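Local coordinates for nicotinate phosphoribosyltransferase (Vibrio cholerae, PDB 4HL7), which probably catalyses the ATP-driven synthesis of nicotinate D-ribonucleotide from nicotinate and phosphoribosyl diphosphate, a step in NAD(+) biosynthesis, at residues L7-I13 with R189-V194; R69-I75 with L93-H97; T268-I273 with W301-M305; A251-L256 with L284-Y288. All blocks are in the same frame, centred on the assembly; numbering follows the deposited sequence.

Interaction 1 (L7-I13 with R189-V194)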
# COMPACT_ATOMS: atom_id res chain seq x y z
N LEU A 7 16.85 18.01 -3.07
CA LEU A 7 15.52 17.53 -3.39
C LEU A 7 15.57 16.10 -3.95
O LEU A 7 14.64 15.31 -3.73
CB LEU A 7 14.86 18.42 -4.44
CG LEU A 7 13.81 19.50 -4.13
CD1 LEU A 7 13.19 19.96 -5.44
CD2 LEU A 7 12.73 19.02 -3.18
N PHE A 8 16.63 15.80 -4.71
CA PHE A 8 16.72 14.52 -5.43
C PHE A 8 18.09 13.90 -5.23
O PHE A 8 19.11 14.57 -5.48
CB PHE A 8 16.51 14.74 -6.91
CG PHE A 8 15.22 15.39 -7.26
CD1 PHE A 8 15.21 16.68 -7.79
CD2 PHE A 8 14.01 14.72 -7.06
CE1 PHE A 8 14.01 17.31 -8.13
CE2 PHE A 8 12.80 15.33 -7.41
CZ PHE A 8 12.81 16.65 -7.93
N SER A 9 18.15 12.64 -4.75
CA SER A 9 19.44 11.92 -4.73
C SER A 9 19.79 11.42 -6.14
O SER A 9 18.92 11.43 -7.05
CB SER A 9 19.39 10.74 -3.75
OG SER A 9 18.22 9.93 -3.96
N PRO A 10 21.03 10.90 -6.33
CA PRO A 10 21.34 10.44 -7.67
C PRO A 10 20.46 9.29 -8.12
O PRO A 10 20.13 9.19 -9.29
CB PRO A 10 22.82 10.01 -7.57
CG PRO A 10 23.38 10.77 -6.43
CD PRO A 10 22.23 10.89 -5.45
N HIS A 11 20.05 8.45 -7.18
CA HIS A 11 19.25 7.27 -7.51
C HIS A 11 17.82 7.45 -7.00
O HIS A 11 17.61 7.94 -5.88
CB HIS A 11 19.92 6.02 -6.93
CG HIS A 11 20.38 6.17 -5.49
ND1 HIS A 11 20.42 7.38 -4.85
CD2 HIS A 11 20.81 5.23 -4.55
CE1 HIS A 11 20.85 7.22 -3.58
NE2 HIS A 11 21.09 5.90 -3.39
N ILE A 12 16.84 7.13 -7.85
CA ILE A 12 15.40 7.16 -7.49
C ILE A 12 15.15 5.96 -6.54
O ILE A 12 14.78 6.15 -5.39
CB ILE A 12 14.52 7.11 -8.78
CG1 ILE A 12 14.73 8.42 -9.58
CG2 ILE A 12 13.05 6.81 -8.42
CD1 ILE A 12 13.94 8.49 -10.88
N ILE A 13 15.42 4.76 -7.01
CA ILE A 13 15.25 3.57 -6.19
C ILE A 13 16.59 3.25 -5.49
O ILE A 13 17.64 3.17 -6.14
CB ILE A 13 14.75 2.37 -7.02
CG1 ILE A 13 13.40 2.73 -7.73
CG2 ILE A 13 14.68 1.11 -6.16
CD1 ILE A 13 12.22 2.98 -6.80
N ARG A 189 5.83 8.98 -2.78
CA ARG A 189 6.75 10.02 -2.29
C ARG A 189 7.07 11.03 -3.37
O ARG A 189 7.07 10.72 -4.57
CB ARG A 189 8.06 9.43 -1.77
CG ARG A 189 8.90 8.68 -2.84
CD ARG A 189 9.77 7.68 -2.13
NE ARG A 189 10.63 7.03 -3.11
CZ ARG A 189 11.40 5.98 -2.83
NH1 ARG A 189 11.46 5.52 -1.57
NH2 ARG A 189 12.17 5.45 -3.80
N PHE A 190 7.39 12.26 -2.95
CA PHE A 190 7.85 13.26 -3.91
C PHE A 190 9.18 12.76 -4.57
O PHE A 190 9.39 12.92 -5.78
CB PHE A 190 8.12 14.59 -3.18
CG PHE A 190 8.59 15.70 -4.10
CD1 PHE A 190 7.65 16.53 -4.74
CD2 PHE A 190 9.94 15.96 -4.28
CE1 PHE A 190 8.07 17.53 -5.58
CE2 PHE A 190 10.37 16.99 -5.13
CZ PHE A 190 9.42 17.77 -5.78
N SER A 191 10.06 12.17 -3.73
CA SER A 191 11.35 11.66 -4.15
C SER A 191 11.87 10.78 -3.02
O SER A 191 11.40 10.89 -1.89
CB SER A 191 12.34 12.81 -4.47
OG SER A 191 12.69 13.51 -3.28
N SER A 192 12.81 9.89 -3.31
CA SER A 192 13.40 9.07 -2.24
C SER A 192 14.16 9.96 -1.21
O SER A 192 14.19 9.65 0.00
CB SER A 192 14.30 7.95 -2.82
OG SER A 192 15.33 8.51 -3.60
N GLN A 193 14.79 11.05 -1.69
CA GLN A 193 15.49 12.03 -0.82
C GLN A 193 14.52 12.70 0.13
O GLN A 193 14.83 12.84 1.35
CB GLN A 193 16.28 13.08 -1.64
CG GLN A 193 17.21 14.00 -0.81
CD GLN A 193 18.20 13.21 0.01
OE1 GLN A 193 18.84 12.33 -0.51
NE2 GLN A 193 18.23 13.44 1.30
N VAL A 194 13.35 13.12 -0.38
CA VAL A 194 12.37 13.71 0.50
C VAL A 194 11.85 12.73 1.51
O VAL A 194 11.72 13.08 2.71
CB VAL A 194 11.16 14.34 -0.26
CG1 VAL A 194 10.03 14.64 0.73
CG2 VAL A 194 11.61 15.58 -1.00
O HOH W 1 15.60 11.27 -4.68

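Interaction 2 (R69-I75 with L93-H97)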
# COMPACT_ATOMS: atom_id res chain seq x y z
N ARG A 69 20.00 -5.94 -7.80
CA ARG A 69 20.12 -7.30 -7.21
C ARG A 69 19.94 -7.20 -5.72
O ARG A 69 20.22 -6.15 -5.15
CB ARG A 69 21.52 -7.86 -7.53
CG ARG A 69 21.83 -7.94 -9.03
CD ARG A 69 21.11 -9.16 -9.61
NE ARG A 69 21.46 -9.48 -11.00
CZ ARG A 69 20.94 -8.88 -12.08
NH1 ARG A 69 20.06 -7.88 -11.96
NH2 ARG A 69 21.31 -9.26 -13.28
N PHE A 70 19.56 -8.29 -5.05
CA PHE A 70 19.70 -8.29 -3.58
C PHE A 70 21.15 -8.54 -3.22
O PHE A 70 21.71 -9.55 -3.67
CB PHE A 70 18.81 -9.37 -2.95
CG PHE A 70 17.34 -9.03 -2.95
CD1 PHE A 70 16.78 -8.21 -1.97
CD2 PHE A 70 16.50 -9.52 -3.96
CE1 PHE A 70 15.41 -7.91 -2.00
CE2 PHE A 70 15.14 -9.22 -3.99
CZ PHE A 70 14.57 -8.42 -3.00
N SER A 71 21.73 -7.72 -2.34
CA SER A 71 23.14 -7.88 -1.91
C SER A 71 23.17 -8.81 -0.72
O SER A 71 22.14 -9.09 -0.10
CB SER A 71 23.76 -6.54 -1.53
OG SER A 71 23.25 -6.08 -0.29
N ASP A 72 24.34 -9.32 -0.36
CA ASP A 72 24.39 -10.19 0.83
C ASP A 72 23.98 -9.41 2.06
O ASP A 72 23.29 -9.96 2.93
CB ASP A 72 25.77 -10.86 0.99
CG ASP A 72 26.10 -11.73 -0.17
OD1 ASP A 72 27.09 -11.41 -0.86
OD2 ASP A 72 25.33 -12.70 -0.43
N ALA A 73 24.32 -8.13 2.09
CA ALA A 73 23.92 -7.26 3.15
C ALA A 73 22.41 -7.05 3.23
O ALA A 73 21.89 -6.90 4.34
CB ALA A 73 24.62 -5.91 3.06
N ASP A 74 21.72 -6.99 2.09
CA ASP A 74 20.26 -6.91 2.12
C ASP A 74 19.71 -8.18 2.74
O ASP A 74 18.73 -8.15 3.52
CB ASP A 74 19.69 -6.79 0.71
CG ASP A 74 20.07 -5.48 0.02
OD1 ASP A 74 20.40 -4.50 0.71
OD2 ASP A 74 20.08 -5.46 -1.22
N ILE A 75 20.26 -9.31 2.32
CA ILE A 75 19.77 -10.62 2.78
C ILE A 75 20.04 -10.80 4.29
O ILE A 75 19.15 -11.30 5.05
CB ILE A 75 20.32 -11.79 1.96
CG1 ILE A 75 19.96 -11.60 0.47
CG2 ILE A 75 19.71 -13.12 2.41
CD1 ILE A 75 18.48 -11.67 0.17
N LEU A 93 16.43 -15.43 -3.06
CA LEU A 93 16.63 -13.96 -3.44
C LEU A 93 18.02 -13.62 -3.95
O LEU A 93 18.20 -12.67 -4.73
CB LEU A 93 16.31 -13.07 -2.28
CG LEU A 93 14.85 -13.11 -1.92
CD1 LEU A 93 14.64 -11.89 -1.00
CD2 LEU A 93 13.98 -12.90 -3.19
N ARG A 94 18.99 -14.44 -3.55
CA ARG A 94 20.40 -14.26 -3.94
C ARG A 94 20.62 -14.29 -5.45
O ARG A 94 21.57 -13.68 -5.94
CB ARG A 94 21.30 -15.31 -3.25
CG ARG A 94 21.96 -14.80 -1.97
CD ARG A 94 23.00 -15.78 -1.40
NE ARG A 94 22.36 -16.85 -0.64
CZ ARG A 94 22.21 -16.85 0.68
NH1 ARG A 94 22.69 -15.82 1.39
NH2 ARG A 94 21.60 -17.87 1.30
N TYR A 95 19.75 -14.99 -6.17
CA TYR A 95 19.81 -15.02 -7.60
C TYR A 95 18.67 -14.21 -8.26
O TYR A 95 18.63 -14.08 -9.48
CB TYR A 95 19.98 -16.49 -8.20
CG TYR A 95 18.92 -17.54 -7.83
CD1 TYR A 95 17.68 -17.59 -8.47
CD2 TYR A 95 19.19 -18.50 -6.86
CE1 TYR A 95 16.71 -18.51 -8.09
CE2 TYR A 95 18.26 -19.44 -6.52
CZ TYR A 95 17.03 -19.45 -7.13
OH TYR A 95 16.11 -20.34 -6.76
N PHE A 96 17.73 -13.66 -7.48
CA PHE A 96 16.53 -13.07 -8.12
C PHE A 96 16.85 -11.74 -8.85
O PHE A 96 17.52 -10.86 -8.30
CB PHE A 96 15.41 -12.78 -7.11
CG PHE A 96 14.24 -12.09 -7.72
CD1 PHE A 96 13.31 -12.82 -8.48
CD2 PHE A 96 14.07 -10.72 -7.61
CE1 PHE A 96 12.25 -12.18 -9.09
CE2 PHE A 96 13.00 -10.09 -8.23
CZ PHE A 96 12.09 -10.82 -8.96
N HIS A 97 16.28 -11.59 -10.06
CA HIS A 97 16.14 -10.27 -10.65
C HIS A 97 14.95 -10.13 -11.57
O HIS A 97 14.34 -11.12 -11.99
CB HIS A 97 17.44 -9.87 -11.37
CG HIS A 97 17.81 -10.78 -12.54
ND1 HIS A 97 17.15 -10.75 -13.72
CD2 HIS A 97 18.87 -11.67 -12.70
CE1 HIS A 97 17.74 -11.62 -14.59
NE2 HIS A 97 18.79 -12.18 -13.96
O HOH W 2 19.20 -10.60 -6.46

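Interaction 3 (T268-I273 with W301-M305)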
# COMPACT_ATOMS: atom_id res chain seq x y z
N THR A 268 -10.05 -5.17 5.63
CA THR A 268 -11.40 -5.71 5.79
C THR A 268 -12.30 -5.42 4.63
O THR A 268 -13.49 -5.92 4.59
CB THR A 268 -12.05 -5.13 7.10
OG1 THR A 268 -12.24 -3.73 6.90
CG2 THR A 268 -11.17 -5.34 8.27
N ASP A 269 -11.80 -4.67 3.64
CA ASP A 269 -12.67 -4.15 2.62
C ASP A 269 -12.31 -4.62 1.19
O ASP A 269 -12.64 -3.95 0.22
CB ASP A 269 -12.67 -2.58 2.63
CG ASP A 269 -11.29 -1.97 2.29
OD1 ASP A 269 -10.24 -2.62 2.53
OD2 ASP A 269 -11.26 -0.81 1.80
N THR A 270 -11.73 -5.79 1.05
CA THR A 270 -11.59 -6.33 -0.29
C THR A 270 -12.97 -6.54 -0.89
O THR A 270 -13.24 -6.27 -2.06
CB THR A 270 -10.88 -7.68 -0.27
OG1 THR A 270 -9.58 -7.55 0.34
CG2 THR A 270 -10.76 -8.24 -1.73
N LEU A 271 -13.89 -6.99 -0.03
CA LEU A 271 -15.27 -7.21 -0.40
C LEU A 271 -16.11 -6.17 0.36
O LEU A 271 -16.16 -5.02 -0.09
CB LEU A 271 -15.71 -8.65 -0.06
CG LEU A 271 -14.80 -9.66 -0.81
CD1 LEU A 271 -15.06 -11.06 -0.32
CD2 LEU A 271 -15.10 -9.62 -2.32
N THR A 272 -16.74 -6.55 1.48
CA THR A 272 -17.41 -5.52 2.33
C THR A 272 -17.14 -5.89 3.80
O THR A 272 -16.80 -7.02 4.12
CB THR A 272 -18.88 -5.46 2.16
OG1 THR A 272 -19.46 -6.74 2.50
CG2 THR A 272 -19.27 -5.02 0.67
N ILE A 273 -17.43 -4.96 4.71
CA ILE A 273 -17.27 -5.27 6.14
C ILE A 273 -18.16 -6.45 6.55
O ILE A 273 -17.68 -7.35 7.29
CB ILE A 273 -17.50 -4.03 7.03
CG1 ILE A 273 -17.09 -4.29 8.51
CG2 ILE A 273 -18.94 -3.57 6.93
CD1 ILE A 273 -15.70 -4.83 8.71
N TRP A 301 -16.60 1.77 11.33
CA TRP A 301 -15.75 0.57 11.10
C TRP A 301 -15.17 0.07 12.41
O TRP A 301 -15.26 -1.13 12.74
CB TRP A 301 -14.60 0.95 10.16
CG TRP A 301 -13.58 -0.18 9.93
CD1 TRP A 301 -13.63 -1.25 8.98
CD2 TRP A 301 -12.37 -0.33 10.64
NE1 TRP A 301 -12.50 -2.05 9.13
CE2 TRP A 301 -11.69 -1.51 10.09
CE3 TRP A 301 -11.74 0.41 11.65
CZ2 TRP A 301 -10.48 -1.94 10.58
CZ3 TRP A 301 -10.51 -0.03 12.13
CH2 TRP A 301 -9.90 -1.20 11.62
N GLY A 302 -14.54 0.98 13.15
CA GLY A 302 -13.81 0.55 14.36
C GLY A 302 -14.84 0.06 15.37
O GLY A 302 -14.60 -0.92 16.09
N ASP A 303 -16.01 0.75 15.43
CA ASP A 303 -17.04 0.33 16.43
C ASP A 303 -17.51 -1.08 16.07
O ASP A 303 -17.74 -1.92 16.96
CB ASP A 303 -18.24 1.30 16.46
CG ASP A 303 -17.94 2.55 17.23
OD1 ASP A 303 -17.01 2.56 18.04
OD2 ASP A 303 -18.66 3.56 17.00
N LYS A 304 -17.70 -1.33 14.77
CA LYS A 304 -18.16 -2.65 14.32
C LYS A 304 -17.13 -3.75 14.64
O LYS A 304 -17.48 -4.85 15.03
CB LYS A 304 -18.43 -2.66 12.80
CG LYS A 304 -19.77 -2.07 12.44
CD LYS A 304 -20.04 -2.22 10.95
CE LYS A 304 -21.30 -1.44 10.62
NZ LYS A 304 -21.80 -1.79 9.28
N MSE A 305 -15.87 -3.44 14.41
CA MSE A 305 -14.77 -4.41 14.69
C MSE A 305 -14.70 -4.70 16.18
O MSE A 305 -14.54 -5.82 16.58
CB MSE A 305 -13.44 -3.85 14.22
CG MSE A 305 -13.33 -3.81 12.70
SE MSE A 305 -13.39 -5.64 11.90
CE MSE A 305 -12.50 -6.70 13.32

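Interaction 4 (A251-L256 with L284-Y288)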
# COMPACT_ATOMS: atom_id res chain seq x y z
N ALA A 251 -7.66 -17.02 1.99
CA ALA A 251 -6.53 -16.09 1.99
C ALA A 251 -6.16 -15.77 3.45
O ALA A 251 -4.96 -15.72 3.82
CB ALA A 251 -6.88 -14.82 1.23
N LEU A 252 -7.19 -15.55 4.31
CA LEU A 252 -6.85 -15.35 5.76
C LEU A 252 -6.10 -16.55 6.38
O LEU A 252 -5.10 -16.37 7.09
CB LEU A 252 -8.10 -15.01 6.62
CG LEU A 252 -8.85 -13.68 6.29
CD1 LEU A 252 -10.24 -13.73 6.86
CD2 LEU A 252 -8.02 -12.54 6.92
N GLU A 253 -6.59 -17.76 6.14
CA GLU A 253 -5.97 -18.94 6.68
C GLU A 253 -4.55 -19.13 6.15
O GLU A 253 -3.65 -19.50 6.89
CB GLU A 253 -6.86 -20.17 6.33
CG GLU A 253 -8.19 -20.05 7.08
CD GLU A 253 -9.14 -21.16 6.68
OE1 GLU A 253 -9.03 -21.60 5.54
OE2 GLU A 253 -9.97 -21.55 7.49
N ARG A 254 -4.36 -18.92 4.86
CA ARG A 254 -3.08 -19.25 4.24
C ARG A 254 -2.00 -18.24 4.62
O ARG A 254 -0.83 -18.57 4.59
CB ARG A 254 -3.22 -19.30 2.74
CG ARG A 254 -3.92 -20.61 2.36
CD ARG A 254 -3.45 -21.18 1.05
NE ARG A 254 -3.31 -22.65 1.15
CZ ARG A 254 -2.85 -23.42 0.18
NH1 ARG A 254 -2.51 -22.87 -0.98
NH2 ARG A 254 -2.75 -24.74 0.36
N TRP A 255 -2.37 -17.01 4.97
CA TRP A 255 -1.35 -16.08 5.49
C TRP A 255 -0.70 -16.68 6.74
O TRP A 255 0.50 -16.62 6.94
CB TRP A 255 -1.96 -14.70 5.81
CG TRP A 255 -0.91 -13.69 6.19
CD1 TRP A 255 -0.50 -13.26 7.47
CD2 TRP A 255 0.00 -13.03 5.27
NE1 TRP A 255 0.57 -12.34 7.35
CE2 TRP A 255 0.85 -12.14 6.05
CE3 TRP A 255 0.15 -13.06 3.89
CZ2 TRP A 255 1.84 -11.35 5.45
CZ3 TRP A 255 1.13 -12.23 3.31
CH2 TRP A 255 1.93 -11.40 4.08
N LEU A 256 -1.54 -17.22 7.63
CA LEU A 256 -1.07 -17.84 8.88
C LEU A 256 -0.19 -19.09 8.65
O LEU A 256 0.73 -19.34 9.39
CB LEU A 256 -2.27 -18.22 9.73
CG LEU A 256 -3.10 -16.97 10.17
CD1 LEU A 256 -4.32 -17.44 11.01
CD2 LEU A 256 -2.35 -15.80 10.87
N LEU A 284 -9.60 -17.24 13.65
CA LEU A 284 -8.86 -16.27 12.85
C LEU A 284 -8.71 -14.97 13.60
O LEU A 284 -7.67 -14.33 13.56
CB LEU A 284 -9.56 -16.02 11.51
CG LEU A 284 -9.38 -17.22 10.55
CD1 LEU A 284 -10.30 -17.07 9.34
CD2 LEU A 284 -7.93 -17.46 10.13
N ALA A 285 -9.77 -14.56 14.27
CA ALA A 285 -9.74 -13.25 15.05
C ALA A 285 -8.77 -13.29 16.21
O ALA A 285 -8.20 -12.25 16.58
CB ALA A 285 -11.15 -12.87 15.53
N ASN A 286 -8.57 -14.46 16.81
CA ASN A 286 -7.57 -14.61 17.85
C ASN A 286 -6.16 -14.70 17.29
O ASN A 286 -5.25 -14.11 17.82
CB ASN A 286 -7.86 -15.85 18.69
CG ASN A 286 -8.83 -15.52 19.85
OD1 ASN A 286 -8.58 -14.62 20.62
ND2 ASN A 286 -9.94 -16.25 19.95
N ALA A 287 -6.01 -15.37 16.17
CA ALA A 287 -4.67 -15.50 15.63
C ALA A 287 -4.16 -14.17 15.02
O ALA A 287 -2.99 -13.85 15.14
CB ALA A 287 -4.66 -16.58 14.55
N TYR A 288 -5.04 -13.42 14.36
CA TYR A 288 -4.62 -12.15 13.75
C TYR A 288 -4.33 -11.08 14.82
O TYR A 288 -5.00 -10.99 15.82
CB TYR A 288 -5.70 -11.67 12.76
CG TYR A 288 -5.44 -12.21 11.39
CD1 TYR A 288 -4.89 -11.39 10.41
CD2 TYR A 288 -5.76 -13.54 11.08
CE1 TYR A 288 -4.63 -11.88 9.14
CE2 TYR A 288 -5.47 -14.06 9.81
CZ TYR A 288 -4.87 -13.22 8.87
OH TYR A 288 -4.56 -13.70 7.62

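Interaction 1 (L7-I13 with R189-V194)
L7 meets the second segment with a methyl group and with its carbonyl. Its CD2 methyl packs 3.7 Å from F190 CE2, while its carbonyl O accepts from S191 OG at 2.7 Å, the hydroxyl lying almost in line with the carbonyl bond (C=O...OG 178°). S191 is the N-cap of helix 192-205, and the same hydroxyl accepts the N-H of V194. F8 follows, its ring nearly parallel to that of F190 (17°) but slid so far along that the two barely overlap, centroids 5.7 Å apart; CD2 of F8 rests 3.6 Å from S191 CB, and helix 131-147 touches the same ring. S9 N and Q193 N share one water, which accepts from both. The S9 hydroxyl reaches forward within its own segment, donating to H11 O, while S9 CB lies 3.7 Å from Q193 OE1, an oxygen whose stronger partner is R14. At I12 the carbonyl O receives S192 OG at 3.0 Å, and S192 OG is itself engaged by R14 NE. S192 CB sits over the centre of the R189 guanidinium, whose NH1 pairs with D18 and Q195. I13 CD1 then closes the segment against R189 NH2 at 3.9 Å. The first turn of helix 192-205 thus has its N-H groups satisfied one by one: S192 N by E141, Q193 N by the water and V194 N by S191 OG. Two serine hydroxyls carry the direct hydrogen bonds, so the N-terminal loop is held by its own backbone carbonyls at a helix start, with aromatic and aliphatic packing at its L7 end.

Interaction 2 (R69-I75 with L93-H97)
F70 lays its ring across L93. CB lies 3.8 Å from L93 O; CD2 is close to that same oxygen and 3.9 Å from L93 CB. Farther out, CE2 meets L93 CD2, and the rim on this side also receives F96 CD2 (4.1 Å), which comes in at the ring edge, near its plane. At the tip, CZ lies 4.0 Å from L93 CD1. That methyl stands over the ring, 4.0 Å from the centroid and only 9° off the normal, a CH-pi contact centred on the face. The chi1 of -74°, which sets CG opposite the carbonyl carbon, directs the ring there. One water accepts from F70 N and donates to L93 O and F96 O, tying three backbone groups that do not bond directly. I75 CD1 adds to the hydrophobic patch, 3.6 Å from L93 CB. Outside it R69 lies alongside H97, guanidinium and imidazole planes 22° apart, with R69 NH1 3.3 Å from H97 CB; that nitrogen is hydrogen-bonded to G66 O. S71 and D74 form a capping box, S71 N to D74 OD2 and D74 N to S71 OG, which starts helix 72-81. The contact thus joins the start of that helix to the turn after helix 87-93, with helix 21-33 packed against F70, L93 and F96 through I24 and M27, and helix 125-128 beside F96.

Interaction 3 (T268-I273 with W301-M305)
Two first torsions help bring T268 and W301 together: at T268 (chi1 66°) OG1 sits between the backbone N and the carbonyl carbon, and at W301 (chi1 175°) the indole swings out opposite its own N. The indole N-H donates to the hydroxyl, W301 NE1 to T268 OG1 2.8 Å, with the oxygen close to the ring plane and the N-H...O angle bent to 146°. T268 CG2 lies beside the same nitrogen at 3.7 Å. This is the region of the alpha/beta barrel where the loop after strand 265-267 faces helix 298-311, which follows the neighbouring parallel strand 290-293; V291 of that strand touches T268, W301 and M305 alike. F321, F323 and H293 also meet the indole. Next to T268, D269 hydrogen-bonds H232, the predicted phosphohistidine, unmodified in this structure. I273, at the start of helix 273-279, reaches CD1 to W301 CD1 (4.1 Å) and to the selenium of selenomethionine M305 (4.0 Å), whose CG covers one face of the indole near its rim. I273 CG2 lies 4.1 Å from K304 NZ, at the end of an extended lysine chain.

Interaction 4 (A251-L256 with L284-Y288)
Y288 pushes its ring between L252 and L256 of helix 247-258, so that one helix-helix contact on the outside of the alpha/beta barrel carries a tyrosine inserted end-on. Helix 282-287, which ends just before Y288, and helix 247-258 precede the neighbouring parallel strands 290-293 and 265-267. The two leucines lie on opposite sides of the Y288 ring plane: L252 CD2 is 3.8 Å from Y288 CZ on one side, its side chain crossing the tyrosine at about a right angle, and L256 CD2 is 3.7 Å from Y288 CE2 on the other, in a slanting approach. Beyond the ring, W255 comes across the phenol, CB 3.3 Å from Y288 OH; the W255 indole N-H is hydrogen-bonded to L263 O, and the indole meets W234 edge-to-face. L284 divides its two methyls between the leucines: CD1 goes to L252 CB (4.1 Å), and CD2 to L256 CD1 (3.7 Å) with E253 CG close by. A287 CB also touches L256 CD1, at 3.7 Å. A266 of strand 265-267 also touches L252 and Y288, linking the helix pair to the sheet. The one direct polar bond is made at the tip of the ring, where Y288 OH donates to L252 O at 2.8 Å, in the carbonyl plane on a lone pair, with a C=O...OH angle of 114°.

Interactions 1 and 2 lie on one side of the chain and interaction 3 on the other, its centre about 35 Å from that of interaction 1 and about 37 Å from that of interaction 2. Interaction 2 is nested within the chain loop closed by interaction 1; their nearest atoms are about 9 Å apart. Interactions 3 and 4 interleave along the chain, with centres about 16 Å apart and nearest atoms about 7 Å. F235 of helix 232-241 touches both, through T270 and through A251 and L252. That helix begins with H232, predicted to be phosphorylated, which is hydrogen-bonded to D269 within interaction 3; this contact therefore probably borders the active site.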